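Local coordinates for protein pre-crRNA processing endonuclease (Streptococcus mutans, PDB 4R0J) that probably binds CRISPR transcripts and cleaves them into crRNA, as expected of a Cas5-family endonuclease of subtype I-C, at residues N4-R9 against K122-M127; G46-I51 against F57-T62; G17-F22 against R144-L149; Y192-V197 against K204-S209. All coordinates share one frame; numbering follows the deposited sequence.

Contact 1. Residues N4-R9 against K122-M127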
loop_
_atom_site.group_PDB
_atom_site.type_symbol
_atom_site.label_atom_id
_atom_site.label_comp_id
_atom_site.label_asym_id
_atom_site.label_seq_id
_atom_site.Cartn_x
_atom_site.Cartn_y
_atom_site.Cartn_z
ATOM N N ASN A 4 21.958 7.974 9.908
ATOM C CA ASN A 4 21.486 7.117 8.830
ATOM C C ASN A 4 21.206 7.915 7.567
ATOM O O ASN A 4 21.305 9.143 7.565
ATOM C CB ASN A 4 20.214 6.381 9.249
ATOM C CG ASN A 4 20.350 5.710 10.598
ATOM O OD1 ASN A 4 21.460 5.434 11.055
ATOM N ND2 ASN A 4 19.221 5.445 11.246
ATOM N N LEU A 5 20.838 7.210 6.501
ATOM C CA LEU A 5 20.452 7.864 5.260
ATOM C C LEU A 5 19.197 8.681 5.521
ATOM O O LEU A 5 18.463 8.411 6.476
ATOM C CB LEU A 5 20.207 6.831 4.159
ATOM C CG LEU A 5 21.447 6.053 3.707
ATOM C CD1 LEU A 5 21.118 5.146 2.534
ATOM C CD2 LEU A 5 22.604 6.995 3.363
ATOM N N TYR A 6 18.965 9.696 4.699
ATOM C CA TYR A 6 17.770 10.510 4.847
ATOM C C TYR A 6 16.510 9.647 4.836
ATOM O O TYR A 6 16.392 8.708 4.054
ATOM C CB TYR A 6 17.662 11.578 3.742
ATOM C CG TYR A 6 16.309 12.245 3.776
ATOM C CD1 TYR A 6 16.039 13.270 4.682
ATOM C CD2 TYR A 6 15.283 11.814 2.941
ATOM C CE1 TYR A 6 14.783 13.853 4.744
ATOM C CE2 TYR A 6 14.034 12.389 2.995
ATOM C CZ TYR A 6 13.788 13.405 3.896
ATOM O OH TYR A 6 12.536 13.971 3.926
ATOM N N ARG A 7 15.572 9.987 5.711
ATOM C CA ARG A 7 14.282 9.337 5.774
ATOM C C ARG A 7 13.319 10.443 6.180
ATOM O O ARG A 7 13.610 11.218 7.092
ATOM C CB ARG A 7 14.337 8.257 6.861
ATOM C CG ARG A 7 13.147 7.320 6.971
ATOM C CD ARG A 7 13.319 6.484 8.235
ATOM N NE ARG A 7 12.328 5.413 8.396
ATOM C CZ ARG A 7 11.095 5.598 8.861
ATOM N NH1 ARG A 7 10.680 6.819 9.183
ATOM N NH2 ARG A 7 10.269 4.564 8.986
ATOM N N SER A 8 12.179 10.534 5.513
ATOM C CA SER A 8 11.162 11.491 5.919
ATOM C C SER A 8 10.541 11.061 7.249
ATOM O O SER A 8 10.769 9.946 7.738
ATOM C CB SER A 8 10.049 11.567 4.872
ATOM O OG SER A 8 9.184 10.436 4.952
ATOM N N ARG A 9 9.763 11.972 7.823
ATOM C CA ARG A 9 8.946 11.593 8.963
ATOM C C ARG A 9 7.960 10.498 8.547
ATOM O O ARG A 9 7.710 10.257 7.369
ATOM C CB ARG A 9 8.208 12.800 9.545
ATOM C CG ARG A 9 7.051 13.307 8.701
ATOM C CD ARG A 9 6.285 14.388 9.444
ATOM N NE ARG A 9 5.118 14.876 8.711
ATOM C CZ ARG A 9 3.909 14.317 8.751
ATOM N NH1 ARG A 9 3.690 13.222 9.475
ATOM N NH2 ARG A 9 2.915 14.855 8.058
ATOM N N LYS A 122 10.873 20.740 1.358
ATOM C CA LYS A 122 9.985 20.858 0.199
ATOM C C LYS A 122 9.072 19.649 0.033
ATOM O O LYS A 122 7.854 19.791 -0.076
ATOM C CB LYS A 122 10.799 21.058 -1.081
ATOM C CG LYS A 122 9.996 20.865 -2.361
ATOM C CD LYS A 122 10.904 20.874 -3.580
ATOM C CE LYS A 122 10.118 20.665 -4.866
ATOM N NZ LYS A 122 10.988 20.864 -6.060
ATOM N N HIS A 123 9.663 18.458 0.002
ATOM C CA HIS A 123 8.900 17.253 -0.270
ATOM C C HIS A 123 8.019 16.829 0.900
ATOM O O HIS A 123 6.906 16.350 0.686
ATOM C CB HIS A 123 9.823 16.118 -0.718
ATOM C CG HIS A 123 10.429 16.361 -2.064
ATOM N ND1 HIS A 123 9.688 16.324 -3.226
ATOM C CD2 HIS A 123 11.692 16.677 -2.433
ATOM C CE1 HIS A 123 10.471 16.603 -4.254
ATOM N NE2 HIS A 123 11.691 16.825 -3.801
ATOM N N GLU A 124 8.502 17.009 2.125
ATOM C CA GLU A 124 7.691 16.657 3.288
ATOM C C GLU A 124 6.449 17.545 3.369
ATOM O O GLU A 124 5.361 17.072 3.696
ATOM C CB GLU A 124 8.519 16.709 4.578
ATOM C CG GLU A 124 9.593 15.627 4.639
ATOM C CD GLU A 124 10.298 15.544 5.987
ATOM O OE1 GLU A 124 9.651 15.123 6.979
ATOM O OE2 GLU A 124 11.503 15.896 6.049
ATOM N N ALA A 125 6.611 18.825 3.044
ATOM C CA ALA A 125 5.493 19.764 3.056
ATOM C C ALA A 125 4.457 19.376 2.003
ATOM O O ALA A 125 3.258 19.341 2.275
ATOM C CB ALA A 125 5.985 21.182 2.822
ATOM N N ILE A 126 4.926 19.082 0.797
ATOM C CA ILE A 126 4.034 18.670 -0.274
ATOM C C ILE A 126 3.323 17.351 0.050
ATOM O O ILE A 126 2.137 17.192 -0.245
ATOM C CB ILE A 126 4.779 18.549 -1.612
ATOM C CG1 ILE A 126 5.327 19.916 -2.038
ATOM C CG2 ILE A 126 3.850 17.971 -2.677
ATOM C CD1 ILE A 126 6.241 19.871 -3.251
HETATM N N MSE A 127 4.041 16.406 0.656
HETATM C CA MSE A 127 3.428 15.129 1.028
HETATM C C MSE A 127 2.313 15.364 2.029
HETATM O O MSE A 127 1.199 14.864 1.871
HETATM C CB MSE A 127 4.459 14.162 1.610
HETATM C CG MSE A 127 3.870 12.839 2.046
HETATM SE SE MSE A 127 3.014 11.871 0.574
HETATM C CE MSE A 127 4.601 11.233 -0.337
#

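Contact 2. Residues G46-I51 against F57-T62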
loop_
_atom_site.group_PDB
_atom_site.type_symbol
_atom_site.label_atom_id
_atom_site.label_comp_id
_atom_site.label_asym_id
_atom_site.label_seq_id
_atom_site.Cartn_x
_atom_site.Cartn_y
_atom_site.Cartn_z
ATOM N N GLY A 46 0.787 1.704 -4.979
ATOM C CA GLY A 46 0.079 2.420 -6.032
ATOM C C GLY A 46 -0.782 3.492 -5.405
ATOM O O GLY A 46 -0.912 4.589 -5.933
ATOM N N ILE A 47 -1.373 3.174 -4.259
ATOM C CA ILE A 47 -2.195 4.156 -3.555
ATOM C C ILE A 47 -1.373 5.338 -3.047
ATOM O O ILE A 47 -1.730 6.503 -3.271
ATOM C CB ILE A 47 -2.974 3.501 -2.391
ATOM C CG1 ILE A 47 -4.018 2.538 -2.964
ATOM C CG2 ILE A 47 -3.657 4.576 -1.552
ATOM C CD1 ILE A 47 -4.613 1.580 -1.923
ATOM N N ILE A 48 -0.271 5.047 -2.362
ATOM C CA ILE A 48 0.565 6.096 -1.797
ATOM C C ILE A 48 1.208 6.942 -2.893
ATOM O O ILE A 48 1.286 8.172 -2.770
ATOM C CB ILE A 48 1.659 5.526 -0.855
ATOM C CG1 ILE A 48 1.024 4.822 0.350
ATOM C CG2 ILE A 48 2.633 6.637 -0.407
ATOM C CD1 ILE A 48 -0.049 5.631 1.058
ATOM N N ASP A 49 1.690 6.292 -3.950
ATOM C CA ASP A 49 2.260 7.040 -5.071
ATOM C C ASP A 49 1.198 7.954 -5.694
ATOM O O ASP A 49 1.513 9.023 -6.233
ATOM C CB ASP A 49 2.828 6.106 -6.147
ATOM C CG ASP A 49 4.125 5.428 -5.737
ATOM O OD1 ASP A 49 4.753 5.826 -4.724
ATOM O OD2 ASP A 49 4.531 4.482 -6.458
ATOM N N GLY A 50 -0.060 7.525 -5.653
ATOM C CA GLY A 50 -1.148 8.346 -6.171
ATOM C C GLY A 50 -1.375 9.603 -5.344
ATOM O O GLY A 50 -1.832 10.629 -5.850
ATOM N N ILE A 51 -1.049 9.534 -4.056
ATOM C CA ILE A 51 -1.153 10.689 -3.182
ATOM C C ILE A 51 -0.110 11.719 -3.600
ATOM O O ILE A 51 -0.429 12.898 -3.780
ATOM C CB ILE A 51 -0.927 10.281 -1.696
ATOM C CG1 ILE A 51 -2.071 9.375 -1.241
ATOM C CG2 ILE A 51 -0.787 11.519 -0.806
ATOM C CD1 ILE A 51 -1.940 8.861 0.215
ATOM N N PHE A 57 12.332 10.755 -5.092
ATOM C CA PHE A 57 12.189 9.966 -3.869
ATOM C C PHE A 57 11.419 8.676 -4.094
ATOM O O PHE A 57 10.794 8.479 -5.138
ATOM C CB PHE A 57 11.580 10.809 -2.729
ATOM C CG PHE A 57 10.171 11.280 -2.986
ATOM C CD1 PHE A 57 9.087 10.449 -2.710
ATOM C CD2 PHE A 57 9.920 12.560 -3.455
ATOM C CE1 PHE A 57 7.788 10.876 -2.930
ATOM C CE2 PHE A 57 8.616 12.996 -3.673
ATOM C CZ PHE A 57 7.548 12.151 -3.410
ATOM N N THR A 58 11.504 7.787 -3.112
ATOM C CA THR A 58 10.831 6.511 -3.144
ATOM C C THR A 58 9.958 6.394 -1.901
ATOM O O THR A 58 10.451 6.498 -0.774
ATOM C CB THR A 58 11.846 5.353 -3.150
ATOM O OG1 THR A 58 12.673 5.447 -4.322
ATOM C CG2 THR A 58 11.117 3.999 -3.127
ATOM N N ASN A 59 8.663 6.179 -2.110
ATOM C CA ASN A 59 7.756 5.933 -1.001
ATOM C C ASN A 59 7.958 4.516 -0.498
ATOM O O ASN A 59 8.070 3.581 -1.293
ATOM C CB ASN A 59 6.309 6.123 -1.434
ATOM C CG ASN A 59 5.951 7.573 -1.603
ATOM O OD1 ASN A 59 6.380 8.419 -0.824
ATOM N ND2 ASN A 59 5.184 7.873 -2.637
ATOM N N VAL A 60 8.021 4.376 0.818
ATOM C CA VAL A 60 8.281 3.092 1.458
ATOM C C VAL A 60 7.147 2.831 2.427
ATOM O O VAL A 60 7.001 3.518 3.423
ATOM C CB VAL A 60 9.627 3.092 2.211
ATOM C CG1 VAL A 60 9.887 1.725 2.849
ATOM C CG2 VAL A 60 10.768 3.469 1.265
ATOM N N ILE A 61 6.316 1.852 2.092
ATOM C CA ILE A 61 5.177 1.492 2.929
ATOM C C ILE A 61 5.679 0.480 3.941
ATOM O O ILE A 61 6.223 -0.559 3.567
ATOM C CB ILE A 61 4.050 0.878 2.074
ATOM C CG1 ILE A 61 3.377 1.949 1.199
ATOM C CG2 ILE A 61 3.004 0.219 2.958
ATOM C CD1 ILE A 61 4.231 2.491 0.076
ATOM N N THR A 62 5.531 0.791 5.223
ATOM C CA THR A 62 6.037 -0.114 6.259
ATOM C C THR A 62 4.974 -0.950 6.983
ATOM O O THR A 62 5.285 -2.048 7.451
ATOM C CB THR A 62 6.923 0.618 7.293
ATOM O OG1 THR A 62 6.148 1.600 7.990
ATOM C CG2 THR A 62 8.102 1.297 6.595
HETATM O O HOH W 1 7.657 5.730 -4.756
#

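Contact 3. Residues G17-F22 against R144-L149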
loop_
_atom_site.group_PDB
_atom_site.type_symbol
_atom_site.label_atom_id
_atom_site.label_comp_id
_atom_site.label_asym_id
_atom_site.label_seq_id
_atom_site.Cartn_x
_atom_site.Cartn_y
_atom_site.Cartn_z
ATOM N N GLY A 17 -12.912 2.707 0.863
ATOM C CA GLY A 17 -13.515 2.418 -0.427
ATOM C C GLY A 17 -14.707 1.509 -0.298
ATOM O O GLY A 17 -14.737 0.636 0.571
ATOM N N ASP A 18 -15.700 1.697 -1.159
ATOM C CA ASP A 18 -16.862 0.826 -1.130
ATOM C C ASP A 18 -16.522 -0.546 -1.702
ATOM O O ASP A 18 -17.177 -1.541 -1.388
ATOM C CB ASP A 18 -18.031 1.455 -1.893
ATOM C CG ASP A 18 -18.638 2.631 -1.152
ATOM O OD1 ASP A 18 -18.346 2.775 0.053
ATOM O OD2 ASP A 18 -19.405 3.402 -1.768
ATOM N N ARG A 19 -15.499 -0.582 -2.545
ATOM C CA ARG A 19 -15.142 -1.782 -3.275
ATOM C C ARG A 19 -13.656 -1.774 -3.592
ATOM O O ARG A 19 -13.060 -0.716 -3.831
ATOM C CB ARG A 19 -15.968 -1.852 -4.565
ATOM C CG ARG A 19 -15.654 -3.015 -5.477
ATOM C CD ARG A 19 -16.591 -3.011 -6.682
ATOM N NE ARG A 19 -17.990 -3.123 -6.276
ATOM C CZ ARG A 19 -19.019 -3.049 -7.114
ATOM N NH1 ARG A 19 -18.808 -2.860 -8.412
ATOM N NH2 ARG A 19 -20.260 -3.164 -6.658
ATOM N N ALA A 20 -13.045 -2.952 -3.594
ATOM C CA ALA A 20 -11.641 -3.045 -3.960
ATOM C C ALA A 20 -11.354 -4.388 -4.617
ATOM O O ALA A 20 -12.114 -5.348 -4.451
ATOM C CB ALA A 20 -10.736 -2.824 -2.726
ATOM N N LEU A 21 -10.282 -4.432 -5.404
ATOM C CA LEU A 21 -9.867 -5.657 -6.079
ATOM C C LEU A 21 -8.344 -5.708 -6.078
ATOM O O LEU A 21 -7.684 -5.012 -6.854
ATOM C CB LEU A 21 -10.394 -5.696 -7.508
ATOM C CG LEU A 21 -10.053 -6.923 -8.359
ATOM C CD1 LEU A 21 -10.583 -8.185 -7.696
ATOM C CD2 LEU A 21 -10.616 -6.787 -9.773
ATOM N N PHE A 22 -7.788 -6.521 -5.195
ATOM C CA PHE A 22 -6.338 -6.638 -5.066
ATOM C C PHE A 22 -5.957 -8.002 -5.611
ATOM O O PHE A 22 -6.462 -9.025 -5.153
ATOM C CB PHE A 22 -5.905 -6.493 -3.607
ATOM C CG PHE A 22 -6.302 -5.179 -2.989
ATOM C CD1 PHE A 22 -5.956 -3.977 -3.600
ATOM C CD2 PHE A 22 -7.037 -5.149 -1.813
ATOM C CE1 PHE A 22 -6.321 -2.757 -3.042
ATOM C CE2 PHE A 22 -7.415 -3.941 -1.246
ATOM C CZ PHE A 22 -7.051 -2.740 -1.860
ATOM N N ARG A 144 -10.657 0.763 -12.519
ATOM C CA ARG A 144 -10.919 2.173 -12.798
ATOM C C ARG A 144 -12.261 2.610 -12.206
ATOM O O ARG A 144 -12.611 3.792 -12.243
ATOM C CB ARG A 144 -10.868 2.465 -14.302
ATOM C CG ARG A 144 -12.015 1.881 -15.108
ATOM C CD ARG A 144 -11.924 2.312 -16.571
ATOM N NE ARG A 144 -10.761 1.740 -17.243
ATOM C CZ ARG A 144 -10.034 2.373 -18.161
ATOM N NH1 ARG A 144 -10.341 3.615 -18.523
ATOM N NH2 ARG A 144 -8.994 1.763 -18.715
ATOM N N GLU A 145 -13.006 1.651 -11.663
ATOM C CA GLU A 145 -14.310 1.941 -11.069
ATOM C C GLU A 145 -14.279 1.859 -9.543
ATOM O O GLU A 145 -15.246 2.228 -8.876
ATOM C CB GLU A 145 -15.384 0.998 -11.624
ATOM C CG GLU A 145 -15.467 0.954 -13.147
ATOM C CD GLU A 145 -15.826 2.298 -13.764
ATOM O OE1 GLU A 145 -16.056 3.266 -13.007
ATOM O OE2 GLU A 145 -15.881 2.386 -15.012
ATOM N N CYS A 146 -13.169 1.374 -8.995
ATOM C CA CYS A 146 -13.006 1.272 -7.545
ATOM C C CYS A 146 -12.256 2.486 -7.012
ATOM O O CYS A 146 -11.046 2.437 -6.843
ATOM C CB CYS A 146 -12.233 -0.000 -7.185
ATOM S SG CYS A 146 -13.132 -1.533 -7.524
ATOM N N PHE A 147 -12.967 3.577 -6.749
ATOM C CA PHE A 147 -12.298 4.768 -6.236
ATOM C C PHE A 147 -12.041 4.661 -4.741
ATOM O O PHE A 147 -12.851 4.098 -4.006
ATOM C CB PHE A 147 -13.114 6.025 -6.530
ATOM C CG PHE A 147 -13.016 6.483 -7.954
ATOM C CD1 PHE A 147 -12.011 7.357 -8.348
ATOM C CD2 PHE A 147 -13.919 6.027 -8.903
ATOM C CE1 PHE A 147 -11.919 7.782 -9.667
ATOM C CE2 PHE A 147 -13.832 6.442 -10.220
ATOM C CZ PHE A 147 -12.829 7.321 -10.601
ATOM N N GLY A 148 -10.919 5.216 -4.304
ATOM C CA GLY A 148 -10.589 5.270 -2.896
ATOM C C GLY A 148 -10.643 6.700 -2.402
ATOM O O GLY A 148 -10.494 7.646 -3.172
ATOM N N LEU A 149 -10.887 6.855 -1.111
ATOM C CA LEU A 149 -10.912 8.160 -0.483
ATOM C C LEU A 149 -9.795 8.185 0.551
ATOM O O LEU A 149 -9.736 7.330 1.433
ATOM C CB LEU A 149 -12.261 8.384 0.192
ATOM C CG LEU A 149 -12.676 9.815 0.517
ATOM C CD1 LEU A 149 -12.839 10.614 -0.765
ATOM C CD2 LEU A 149 -13.969 9.803 1.323
HETATM O O HOH W 2 -15.865 4.097 -2.665
HETATM O O HOH W 3 -14.303 1.632 -4.090
#

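Contact 4. Residues Y192-V197 against K204-S209. With SO4 (sulfate ion), chain B.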
loop_
_atom_site.group_PDB
_atom_site.type_symbol
_atom_site.label_atom_id
_atom_site.label_comp_id
_atom_site.label_asym_id
_atom_site.label_seq_id
_atom_site.Cartn_x
_atom_site.Cartn_y
_atom_site.Cartn_z
ATOM N N TYR A 192 7.999 -11.149 -6.718
ATOM C CA TYR A 192 8.295 -11.519 -5.345
ATOM C C TYR A 192 7.001 -11.789 -4.604
ATOM O O TYR A 192 6.009 -11.084 -4.802
ATOM C CB TYR A 192 9.070 -10.404 -4.650
ATOM C CG TYR A 192 10.473 -10.258 -5.172
ATOM C CD1 TYR A 192 11.517 -10.990 -4.621
ATOM C CD2 TYR A 192 10.752 -9.418 -6.245
ATOM C CE1 TYR A 192 12.808 -10.871 -5.112
ATOM C CE2 TYR A 192 12.036 -9.293 -6.736
ATOM C CZ TYR A 192 13.060 -10.021 -6.169
ATOM O OH TYR A 192 14.341 -9.898 -6.663
ATOM N N PHE A 193 7.011 -12.811 -3.745
ATOM C CA PHE A 193 5.843 -13.144 -2.927
ATOM C C PHE A 193 6.276 -13.320 -1.487
ATOM O O PHE A 193 7.416 -13.696 -1.220
ATOM C CB PHE A 193 5.202 -14.464 -3.355
ATOM C CG PHE A 193 4.644 -14.449 -4.748
ATOM C CD1 PHE A 193 5.488 -14.468 -5.848
ATOM C CD2 PHE A 193 3.278 -14.427 -4.955
ATOM C CE1 PHE A 193 4.976 -14.465 -7.134
ATOM C CE2 PHE A 193 2.763 -14.416 -6.248
ATOM C CZ PHE A 193 3.610 -14.437 -7.324
ATOM N N THR A 194 5.339 -13.114 -0.565
ATOM C CA THR A 194 5.677 -13.120 0.849
ATOM C C THR A 194 4.617 -13.822 1.681
ATOM O O THR A 194 3.419 -13.710 1.405
ATOM C CB THR A 194 5.826 -11.665 1.371
ATOM O OG1 THR A 194 6.208 -11.673 2.750
ATOM C CG2 THR A 194 4.519 -10.892 1.207
ATOM N N LYS A 195 5.067 -14.555 2.694
ATOM C CA LYS A 195 4.162 -15.015 3.746
ATOM C C LYS A 195 3.550 -13.774 4.356
ATOM O O LYS A 195 4.245 -12.788 4.606
ATOM C CB LYS A 195 4.926 -15.793 4.812
ATOM C CG LYS A 195 5.519 -17.097 4.342
ATOM C CD LYS A 195 6.016 -17.896 5.549
ATOM C CE LYS A 195 6.651 -19.208 5.134
ATOM N NZ LYS A 195 7.018 -20.019 6.336
ATOM N N THR A 196 2.242 -13.796 4.569
ATOM C CA THR A 196 1.545 -12.609 5.055
ATOM C C THR A 196 0.824 -12.913 6.362
ATOM O O THR A 196 -0.073 -13.745 6.391
ATOM C CB THR A 196 0.527 -12.127 4.021
ATOM O OG1 THR A 196 1.216 -11.805 2.801
ATOM C CG2 THR A 196 -0.202 -10.890 4.522
ATOM N N VAL A 197 1.230 -12.243 7.439
ATOM C CA VAL A 197 0.608 -12.462 8.756
ATOM C C VAL A 197 -0.011 -11.140 9.215
ATOM O O VAL A 197 0.624 -10.083 9.160
ATOM C CB VAL A 197 1.635 -12.948 9.784
ATOM C CG1 VAL A 197 1.026 -12.988 11.186
ATOM C CG2 VAL A 197 2.189 -14.319 9.385
ATOM N N LYS A 204 2.853 -5.947 8.454
ATOM C CA LYS A 204 4.114 -5.288 8.159
ATOM C C LYS A 204 4.629 -5.791 6.821
ATOM O O LYS A 204 4.334 -6.918 6.414
ATOM C CB LYS A 204 5.143 -5.583 9.249
ATOM C CG LYS A 204 4.733 -5.145 10.642
ATOM C CD LYS A 204 5.846 -5.453 11.628
ATOM C CE LYS A 204 5.442 -5.086 13.045
ATOM N NZ LYS A 204 5.138 -3.632 13.145
ATOM N N PHE A 205 5.377 -4.949 6.121
ATOM C CA PHE A 205 5.895 -5.329 4.821
ATOM C C PHE A 205 7.406 -5.381 4.839
ATOM O O PHE A 205 8.060 -4.396 5.174
ATOM C CB PHE A 205 5.383 -4.383 3.720
ATOM C CG PHE A 205 3.908 -4.475 3.512
ATOM C CD1 PHE A 205 3.371 -5.460 2.706
ATOM C CD2 PHE A 205 3.048 -3.620 4.185
ATOM C CE1 PHE A 205 2.009 -5.575 2.539
ATOM C CE2 PHE A 205 1.678 -3.726 4.025
ATOM C CZ PHE A 205 1.151 -4.711 3.207
ATOM N N LYS A 206 7.948 -6.545 4.494
ATOM C CA LYS A 206 9.388 -6.754 4.497
ATOM C C LYS A 206 9.983 -6.268 3.184
ATOM O O LYS A 206 9.273 -6.126 2.190
ATOM C CB LYS A 206 9.717 -8.235 4.720
ATOM C CG LYS A 206 9.295 -9.154 3.578
ATOM C CD LYS A 206 8.775 -10.499 4.097
ATOM C CE LYS A 206 9.852 -11.298 4.809
ATOM N NZ LYS A 206 9.325 -12.580 5.376
ATOM N N PRO A 207 11.290 -5.988 3.186
ATOM C CA PRO A 207 11.964 -5.589 1.951
ATOM C C PRO A 207 11.846 -6.691 0.916
ATOM O O PRO A 207 11.746 -7.869 1.256
ATOM C CB PRO A 207 13.428 -5.444 2.378
ATOM C CG PRO A 207 13.382 -5.226 3.852
ATOM C CD PRO A 207 12.203 -6.011 4.341
ATOM N N GLN A 208 11.883 -6.302 -0.346
ATOM C CA GLN A 208 11.795 -7.246 -1.441
ATOM C C GLN A 208 12.834 -8.354 -1.316
ATOM O O GLN A 208 12.562 -9.509 -1.639
ATOM C CB GLN A 208 12.012 -6.496 -2.745
ATOM C CG GLN A 208 11.333 -7.114 -3.917
ATOM C CD GLN A 208 11.658 -6.369 -5.184
ATOM O OE1 GLN A 208 12.799 -6.377 -5.640
ATOM N NE2 GLN A 208 10.663 -5.704 -5.750
ATOM N N SER A 209 14.019 -7.997 -0.833
ATOM C CA SER A 209 15.126 -8.939 -0.690
ATOM C C SER A 209 14.907 -10.015 0.380
ATOM O O SER A 209 15.670 -10.977 0.463
ATOM C CB SER A 209 16.423 -8.181 -0.396
ATOM O OG SER A 209 16.301 -7.401 0.782
HETATM S S SO4 B . 12.094 -2.676 -1.267
HETATM O O1 SO4 B . 13.445 -3.185 -1.495
HETATM O O2 SO4 B . 11.240 -3.772 -0.810
HETATM O O3 SO4 B . 12.132 -1.634 -0.245
HETATM O O4 SO4 B . 11.566 -2.114 -2.512
HETATM O O HOH W 4 5.990 -8.733 3.535
HETATM O O HOH W 5 3.576 -10.244 6.853
HETATM O O HOH W 6 2.988 -8.803 9.207
#

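Contact 1. Residues N4-R9 against K122-M127
The carboxylate of Glu124 joins the N-terminal arm to helix 120-132, each of its oxygens taking one hydrogen bond from segment 4-9. Tyr6 OH donates to Glu124 OE2 over 3.0 Å. The backbone N of Arg9 donates to Glu124 OE1 over 3.3 Å, long but nearly straight at 172°. Neither donor lies in the plane of the carboxylate; both meet their oxygen well above it. The phenol and the acid meet head-on, with ring and carboxylate planes 66° apart, and OE2 sits at the edge of the ring. Glu124 gets there on an extended chain whose CG is anti to its own carbonyl carbon (chi1 -68°). Packing is limited to a few contacts: Ser8 CB rests on Glu124 CG at 4.1 Å, and the first carbons of the Arg9 side chain lie beside Glu124 OE1. Around this clasp the arm is fixed from other sides. Ser8 OG donates to Arg9 O at 2.8 Å and is also bonded to Phe105 N, while the Tyr6 ring stacks on Trp107. In the conformer described, the Arg9 guanidinium passes Glu124 and makes its salt bridge with Glu128, one helical turn further on. One acid thus ties down both a side-chain hydroxyl and a main-chain amide, and these two donors, one on each oxygen, probably favour its carboxylate form.

Contact 2. Residues G46-I51 against F57-T62
Asp49 and Asn59 lie side by side, pointing contrary ways, their carboxylate and amide planes turned 35° apart, and are joined by one hydrogen bond. Asn59 ND2 donates to Asp49 OD1 at 3.0 Å with an angle of 162°. The acceptor lies close to the amide plane, and OD1 uses its anti lone pair, the one directed away from OD2. Water 1 also donates to Asp49 OD1 (2.9 Å) and in turn accepts a hydrogen bond from Asn59 N (2.9 Å), which closes a small ring of bonds through side chain, water and main chain. Beside this polar pair Ile48 crosses Asn59 at a slant and lays its CG2 methyl against the amide, 3.6 Å from ND2. That methyl is anti to the backbone N of Ile48, which leaves CG1 for Ile61, the next strand residue directed at the helix: Ile48 CG1 meets Ile61 CG1 at 3.8 Å, the two chains passing in opposite senses. The helix segment runs over the strand at 135°, with axes 9.0 Å apart; Ile48 spans Asn59 and Ile61, while Asp49 meets Asn59. Asn59 ND2 is bonded to Tyr52 O as well, and Asn59 O takes a hydrogen bond from Gln45 NE2. Two acceptors, Asp49 OD1 and Tyr52 O, therefore hold ND2 and fix the rotation of a buried amide, with Ile48 CG2 against it and the edge of the Phe57 ring beside ND2.

Contact 3. Residues G17-F22 against R144-L149
Cys146 packs its side chain against the backbone and the first carbons of Arg19. Its SG lies 3.6 Å from Arg19 CG, and its CB is 3.5 Å from Arg19 O. The sulfur also approaches Ala20 CA, at 4.1 Å, so it covers the link between these two residues. Arg19 offers the sulfur its aliphatic part because CG is anti to the backbone N (chi1 177°); the chain bends only later, at chi3, and the guanidinium departs to a cation-pi contact with Tyr93. Cys146 touches that same tyrosine, which thereby backs both partners. Polar linkage between the segments runs through water, gathered at Phe147 O. Water 3 donates to Phe147 O (2.9 Å) and to Arg19 O (2.7 Å), bridging two carbonyls. Water 2 donates a longer bond to Phe147 O, 3.3 Å, and accepts one from Asp18 N at 2.8 Å. Gly17 approaches without a side chain, its CA 4.0 Å from Phe147 O. Further out, Gly17 and Asp18 keep backbone bonds to Val97 and Asp96, Ala20 pairs with Leu94, and Phe147 starts away from segment 17-22, its ring meeting Phe140. At Asp18 the chain bends from one sheet into another, from strand 11-17 of the large sheet to strand 19-20 of a small three-stranded one, and the waters fill in where 147-152 no longer follows its neighbour. Strands 147-152, 11-17, 97-107 and 57-66, with helices 41-51 and 120-132, follow the 4-1-3-2 order of the ferredoxin-like fold common to Cas5 and other RAMP proteins; the contact lies where the pairing of its first and fourth strands ends.

Contact 4. Residues Y192-V197 against K204-S209
Thr194 OG1 is gripped by two partners: it donates to Lys195 O at 2.9 Å and accepts from water 4. That water, 3.1 Å from Thr194 OG1, passes the link on by accepting a hydrogen bond from Lys206 N. With OG1 swung opposite the backbone N (chi1 -178°), the hydroxyl faces the lysine chain, which bends twice as it slides past and brings Lys206 CD into tight contact with it. Nearer the hairpin turn, water 6 likewise joins Val197 O (2.7 Å) to Lys204 N. At the other end Gln208 lies over one face of the Tyr192 ring. Its CG makes a CH-pi contact 3.5 Å from the ring centroid, and its amide, only 7° from parallel, stacks toward the rim, with OE1 3.2 Å from Tyr192 CE2. Gln208 NE2 is held by Ser178 OG, which helps keep the amide flat. The backbone N of Gln208 donates to sulfate O2 at 2.7 Å; Tyr181 OH and Arg41 NH2 also bind the sulfate, which probably comes from the crystallisation liquor. Segments 192-197 and 204-209 belong to the beta hairpin of strands 191-199 and 202-215, here spread apart and bridged by water where the second strand is interrupted.

Overall arrangement
Contacts 1 and 2 are joined directly, their centres 12 Å apart: Met127 of the helix in contact 1 packs on Asn59, Phe57 and Ile51, and His123 meets the Phe57 ring edge-to-face. Contact 2 in turn touches contact 4, 16 Å away between centres, through a probable hydrogen bond of 3.2 Å from Phe205 N to Thr62 O, where strands 57-66 and 202-215 are neighbours in the large sheet. Contact 3 lies apart, about 17 Å from contact 2 and about 28 Å from contact 1, centre to centre, on the other side of the chain's centre from contacts 1 and 4. The sulfate lies at contact 4, where Arg41, from the start of the helix used in contact 2, helps hold it.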